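Long-range contact in plasmin and fibronectin-binding protein A (Streptococcus pneumoniae, PDB 4MR0), which acts as a surface adhesin and invasin that binds human fibronectin, plasmin, plasminogen and serum albumin: residues P210-N224 with N250-S264. Numbering follows the deposited sequence.
Sequences PTEDISYSGGTIDMN and NSNNVTIKNVTFKDS
Met223 reaches across to Phe261, Lys262 and Ser264 where two successive coils of a right-handed parallel beta-helix run in register. Its CB lies 3.2 Å from Lys262 O, the carbonyl that also accepts a hydrogen bond from Met223 N. CG stays beside that oxygen, SD passes Ser264 CB at 3.9 Å, and the bend at the last torsion (chi3 -83°) turns CE back over Lys262 O and against Phe261 CB, 3.6 Å away. Two residues earlier on the same coil, Ile221 CD1 meets Phe261 CE2 at 3.9 Å, the two side chains lying alongside each other. Val259 splits its branches, CG1 touching Ile221 CG1. Val259 CG2 sits at the edge of the Tyr216 ring, near its plane and 3.7 Å from Tyr216 CD1. Phe246, on strand 243-252, packs on both Ile221 and Phe261. Backbone hydrogen bonds between parallel strands join 211-217 to 254-257 and 220-222 to 260-264, with a corner between them at Gly218-Gly219, where a water donates to both Gly219 O and Asn258 O. At the opposite end, Thr211 OG1 and Ser251 OG share a 2.8 Å hydrogen bond, and Asn252 ND2 donates to Thr211 O, tilted 30° from the carbonyl plane. Backbone bonds and inward apolar contacts thus both join the coils, with polar links added at the corner and the Thr211 end.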
loop_
_atom_site.group_PDB
_atom_site.type_symbol
_atom_site.label_atom_id
_atom_site.label_comp_id
_atom_site.label_asym_id
_atom_site.label_seq_id
_atom_site.Cartn_x
_atom_site.Cartn_y
_atom_site.Cartn_z
ATOM N N PRO A 210 2.086 23.247 8.507
ATOM C CA PRO A 210 1.309 22.831 7.338
ATOM C C PRO A 210 1.861 23.391 6.025
ATOM O O PRO A 210 2.361 24.513 5.977
ATOM C CB PRO A 210 -0.095 23.358 7.651
ATOM C CG PRO A 210 0.186 24.585 8.459
ATOM C CD PRO A 210 1.285 24.119 9.387
ATOM N N THR A 211 1.779 22.586 4.970
ATOM C CA THR A 211 2.229 22.991 3.646
ATOM C C THR A 211 1.093 22.619 2.711
ATOM O O THR A 211 0.205 21.843 3.083
ATOM C CB THR A 211 3.507 22.249 3.200
ATOM O OG1 THR A 211 3.313 20.834 3.329
ATOM C CG2 THR A 211 4.702 22.693 4.034
ATOM N N GLU A 212 1.102 23.159 1.501
ATOM C CA GLU A 212 0.018 22.854 0.585
ATOM C C GLU A 212 0.296 23.269 -0.850
ATOM O O GLU A 212 1.215 24.045 -1.131
ATOM C CB GLU A 212 -1.264 23.545 1.058
ATOM C CG GLU A 212 -1.246 25.054 0.885
ATOM C CD GLU A 212 -2.514 25.714 1.395
ATOM O OE1 GLU A 212 -2.582 26.036 2.602
ATOM O OE2 GLU A 212 -3.454 25.899 0.590
ATOM N N ASP A 213 -0.519 22.728 -1.750
ATOM C CA ASP A 213 -0.434 23.034 -3.169
ATOM C C ASP A 213 0.948 22.717 -3.733
ATOM O O ASP A 213 1.678 23.606 -4.179
ATOM C CB ASP A 213 -0.788 24.508 -3.378
ATOM C CG ASP A 213 -0.897 24.881 -4.837
ATOM O OD1 ASP A 213 -1.339 24.025 -5.643
ATOM O OD2 ASP A 213 -0.554 26.035 -5.169
ATOM N N ILE A 214 1.302 21.438 -3.693
ATOM C CA ILE A 214 2.590 20.978 -4.197
ATOM C C ILE A 214 2.336 19.909 -5.253
ATOM O O ILE A 214 1.519 19.013 -5.045
ATOM C CB ILE A 214 3.439 20.352 -3.062
ATOM C CG1 ILE A 214 3.708 21.395 -1.975
ATOM C CG2 ILE A 214 4.756 19.831 -3.616
ATOM C CD1 ILE A 214 4.299 20.821 -0.702
ATOM N N SER A 215 3.017 20.004 -6.391
ATOM C CA SER A 215 2.846 18.999 -7.429
ATOM C C SER A 215 4.209 18.576 -7.958
ATOM O O SER A 215 5.162 19.362 -7.969
ATOM C CB SER A 215 1.960 19.521 -8.573
ATOM O OG SER A 215 2.541 20.629 -9.237
ATOM N N TYR A 216 4.297 17.311 -8.354
ATOM C CA TYR A 216 5.519 16.725 -8.887
ATOM C C TYR A 216 5.101 15.818 -10.044
ATOM O O TYR A 216 4.299 14.907 -9.854
ATOM C CB TYR A 216 6.213 15.915 -7.790
ATOM C CG TYR A 216 7.581 15.391 -8.154
ATOM C CD1 TYR A 216 7.728 14.298 -9.009
ATOM C CD2 TYR A 216 8.735 15.983 -7.636
ATOM C CE1 TYR A 216 8.990 13.804 -9.337
ATOM C CE2 TYR A 216 10.000 15.498 -7.961
ATOM C CZ TYR A 216 10.119 14.411 -8.809
ATOM O OH TYR A 216 11.366 13.932 -9.139
ATOM N N SER A 217 5.640 16.055 -11.238
ATOM C CA SER A 217 5.249 15.247 -12.386
ATOM C C SER A 217 6.394 14.912 -13.332
ATOM O O SER A 217 7.247 15.753 -13.609
ATOM C CB SER A 217 4.172 15.980 -13.197
ATOM O OG SER A 217 3.287 16.703 -12.359
ATOM N N GLY A 218 6.387 13.682 -13.834
ATOM C CA GLY A 218 7.389 13.258 -14.798
ATOM C C GLY A 218 8.718 12.717 -14.314
ATOM O O GLY A 218 9.072 12.812 -13.133
ATOM N N GLY A 219 9.451 12.129 -15.254
ATOM C CA GLY A 219 10.762 11.591 -14.956
ATOM C C GLY A 219 10.830 10.309 -14.147
ATOM O O GLY A 219 9.860 9.555 -14.001
ATOM N N THR A 220 12.015 10.081 -13.603
ATOM C CA THR A 220 12.296 8.906 -12.807
ATOM C C THR A 220 12.984 9.342 -11.529
ATOM O O THR A 220 13.665 10.376 -11.503
ATOM C CB THR A 220 13.262 7.957 -13.564
ATOM O OG1 THR A 220 12.641 7.496 -14.772
ATOM C CG2 THR A 220 13.652 6.768 -12.697
ATOM N N ILE A 221 12.776 8.577 -10.465
ATOM C CA ILE A 221 13.454 8.832 -9.203
ATOM C C ILE A 221 14.117 7.499 -8.906
ATOM O O ILE A 221 13.437 6.518 -8.639
ATOM C CB ILE A 221 12.489 9.182 -8.048
ATOM C CG1 ILE A 221 11.797 10.516 -8.326
ATOM C CG2 ILE A 221 13.265 9.268 -6.735
ATOM C CD1 ILE A 221 10.796 10.941 -7.232
ATOM N N ASP A 222 15.442 7.459 -9.015
ATOM C CA ASP A 222 16.198 6.243 -8.750
ATOM C C ASP A 222 16.515 6.261 -7.262
ATOM O O ASP A 222 17.408 6.973 -6.814
ATOM C CB ASP A 222 17.501 6.254 -9.553
ATOM C CG ASP A 222 18.238 4.928 -9.504
ATOM O OD1 ASP A 222 18.041 4.172 -8.535
ATOM O OD2 ASP A 222 19.031 4.648 -10.432
ATOM N N MET A 223 15.788 5.479 -6.488
ATOM C CA MET A 223 16.024 5.461 -5.061
ATOM C C MET A 223 17.363 4.787 -4.740
ATOM O O MET A 223 17.786 4.727 -3.582
ATOM C CB MET A 223 14.838 4.797 -4.373
ATOM C CG MET A 223 13.541 5.583 -4.593
ATOM S SD MET A 223 12.023 4.848 -3.873
ATOM C CE MET A 223 11.639 3.627 -5.297
ATOM N N ASN A 224 18.005 4.282 -5.797
ATOM C CA ASN A 224 19.349 3.701 -5.746
ATOM C C ASN A 224 19.596 2.631 -4.682
ATOM O O ASN A 224 20.675 2.583 -4.082
ATOM C CB ASN A 224 20.321 4.874 -5.557
ATOM C CG ASN A 224 21.707 4.619 -6.133
ATOM O OD1 ASN A 224 21.908 3.718 -6.949
ATOM N ND2 ASN A 224 22.671 5.443 -5.719
ATOM N N ASN A 250 1.916 16.348 7.147
ATOM C CA ASN A 250 1.165 17.555 7.474
ATOM C C ASN A 250 0.970 18.414 6.228
ATOM O O ASN A 250 0.979 19.645 6.303
ATOM C CB ASN A 250 1.910 18.364 8.553
ATOM C CG ASN A 250 0.980 19.261 9.371
ATOM O OD1 ASN A 250 1.433 20.152 10.106
ATOM N ND2 ASN A 250 -0.318 19.024 9.254
ATOM N N SER A 251 0.770 17.767 5.085
ATOM C CA SER A 251 0.594 18.500 3.839
ATOM C C SER A 251 -0.845 18.483 3.324
ATOM O O SER A 251 -1.684 17.702 3.791
ATOM C CB SER A 251 1.540 17.937 2.775
ATOM O OG SER A 251 1.893 18.934 1.835
ATOM N N ASN A 252 -1.118 19.349 2.349
ATOM C CA ASN A 252 -2.451 19.477 1.763
ATOM C C ASN A 252 -2.365 19.672 0.250
ATOM O O ASN A 252 -1.519 20.423 -0.232
ATOM C CB ASN A 252 -3.155 20.693 2.361
ATOM C CG ASN A 252 -3.215 20.654 3.873
ATOM O OD1 ASN A 252 -4.064 19.971 4.453
ATOM N ND2 ASN A 252 -2.304 21.387 4.528
ATOM N N ASN A 253 -3.247 19.006 -0.489
ATOM C CA ASN A 253 -3.280 19.141 -1.939
ATOM C C ASN A 253 -1.922 18.868 -2.567
ATOM O O ASN A 253 -1.267 19.768 -3.094
ATOM C CB ASN A 253 -3.763 20.547 -2.315
ATOM C CG ASN A 253 -5.204 20.790 -1.915
ATOM O OD1 ASN A 253 -5.524 21.778 -1.251
ATOM N ND2 ASN A 253 -6.086 19.888 -2.325
ATOM N N VAL A 254 -1.501 17.613 -2.493
ATOM C CA VAL A 254 -0.226 17.196 -3.062
ATOM C C VAL A 254 -0.532 16.255 -4.213
ATOM O O VAL A 254 -1.332 15.327 -4.067
ATOM C CB VAL A 254 0.633 16.453 -2.018
ATOM C CG1 VAL A 254 1.957 16.023 -2.637
ATOM C CG2 VAL A 254 0.878 17.359 -0.815
ATOM N N THR A 255 0.099 16.496 -5.357
ATOM C CA THR A 255 -0.126 15.663 -6.534
ATOM C C THR A 255 1.175 15.111 -7.094
ATOM O O THR A 255 2.078 15.874 -7.426
ATOM C CB THR A 255 -0.822 16.463 -7.659
ATOM O OG1 THR A 255 -2.092 16.933 -7.195
ATOM C CG2 THR A 255 -1.041 15.581 -8.893
ATOM N N ILE A 256 1.270 13.787 -7.179
ATOM C CA ILE A 256 2.453 13.131 -7.733
ATOM C C ILE A 256 1.941 12.307 -8.910
ATOM O O ILE A 256 1.078 11.451 -8.738
ATOM C CB ILE A 256 3.119 12.176 -6.711
ATOM C CG1 ILE A 256 3.714 12.980 -5.548
ATOM C CG2 ILE A 256 4.197 11.351 -7.398
ATOM C CD1 ILE A 256 4.310 12.118 -4.450
ATOM N N LYS A 257 2.457 12.564 -10.103
ATOM C CA LYS A 257 1.987 11.818 -11.253
ATOM C C LYS A 257 3.020 11.561 -12.330
ATOM O O LYS A 257 3.961 12.328 -12.513
ATOM C CB LYS A 257 0.775 12.522 -11.857
ATOM C CG LYS A 257 0.990 13.983 -12.174
ATOM C CD LYS A 257 -0.352 14.674 -12.417
ATOM C CE LYS A 257 -1.139 14.003 -13.535
ATOM N NZ LYS A 257 -2.497 14.601 -13.704
ATOM N N ASN A 258 2.811 10.459 -13.038
ATOM C CA ASN A 258 3.681 10.023 -14.119
ATOM C C ASN A 258 5.146 9.990 -13.708
ATOM O O ASN A 258 6.016 10.557 -14.377
ATOM C CB ASN A 258 3.491 10.917 -15.346
ATOM C CG ASN A 258 4.145 10.338 -16.590
ATOM O OD1 ASN A 258 4.218 9.124 -16.756
ATOM N ND2 ASN A 258 4.610 11.210 -17.477
ATOM N N VAL A 259 5.414 9.314 -12.599
ATOM C CA VAL A 259 6.774 9.182 -12.107
ATOM C C VAL A 259 7.143 7.706 -12.031
ATOM O O VAL A 259 6.325 6.876 -11.645
ATOM C CB VAL A 259 6.939 9.774 -10.690
ATOM C CG1 VAL A 259 8.390 9.614 -10.243
ATOM C CG2 VAL A 259 6.517 11.241 -10.670
ATOM N N THR A 260 8.375 7.383 -12.412
ATOM C CA THR A 260 8.846 6.009 -12.342
ATOM C C THR A 260 9.763 5.920 -11.121
ATOM O O THR A 260 10.811 6.554 -11.093
ATOM C CB THR A 260 9.639 5.625 -13.616
ATOM O OG1 THR A 260 8.769 5.690 -14.750
ATOM C CG2 THR A 260 10.196 4.210 -13.501
ATOM N N PHE A 261 9.356 5.152 -10.116
ATOM C CA PHE A 261 10.145 4.981 -8.896
ATOM C C PHE A 261 10.916 3.673 -8.969
ATOM O O PHE A 261 10.319 2.608 -9.122
ATOM C CB PHE A 261 9.239 4.941 -7.669
ATOM C CG PHE A 261 8.407 6.171 -7.490
ATOM C CD1 PHE A 261 7.221 6.337 -8.204
ATOM C CD2 PHE A 261 8.790 7.148 -6.575
ATOM C CE1 PHE A 261 6.429 7.461 -8.008
ATOM C CE2 PHE A 261 8.010 8.278 -6.370
ATOM C CZ PHE A 261 6.817 8.432 -7.087
ATOM N N LYS A 262 12.235 3.744 -8.828
ATOM C CA LYS A 262 13.051 2.542 -8.923
ATOM C C LYS A 262 13.910 2.167 -7.728
ATOM O O LYS A 262 14.514 3.019 -7.071
ATOM C CB LYS A 262 14.001 2.645 -10.119
ATOM C CG LYS A 262 13.358 2.817 -11.476
ATOM C CD LYS A 262 14.444 2.831 -12.548
ATOM C CE LYS A 262 13.865 3.006 -13.945
ATOM N NZ LYS A 262 14.941 2.947 -14.977
ATOM N N ASP A 263 13.969 0.864 -7.488
ATOM C CA ASP A 263 14.820 0.264 -6.472
ATOM C C ASP A 263 14.914 0.858 -5.078
ATOM O O ASP A 263 15.946 1.405 -4.682
ATOM C CB ASP A 263 16.228 0.139 -7.059
ATOM C CG ASP A 263 16.215 -0.491 -8.437
ATOM O OD1 ASP A 263 15.635 -1.589 -8.569
ATOM O OD2 ASP A 263 16.771 0.107 -9.386
ATOM N N SER A 264 13.836 0.719 -4.322
ATOM C CA SER A 264 13.804 1.191 -2.953
ATOM C C SER A 264 14.631 0.197 -2.137
ATOM O O SER A 264 14.537 -1.008 -2.356
ATOM C CB SER A 264 12.356 1.192 -2.457
ATOM O OG SER A 264 12.300 1.377 -1.057
HETATM O O HOH W 1 -3.770 24.159 -1.453
HETATM O O HOH W 2 7.753 9.171 -15.783
HETATM O O HOH W 3 18.822 1.690 -9.183
#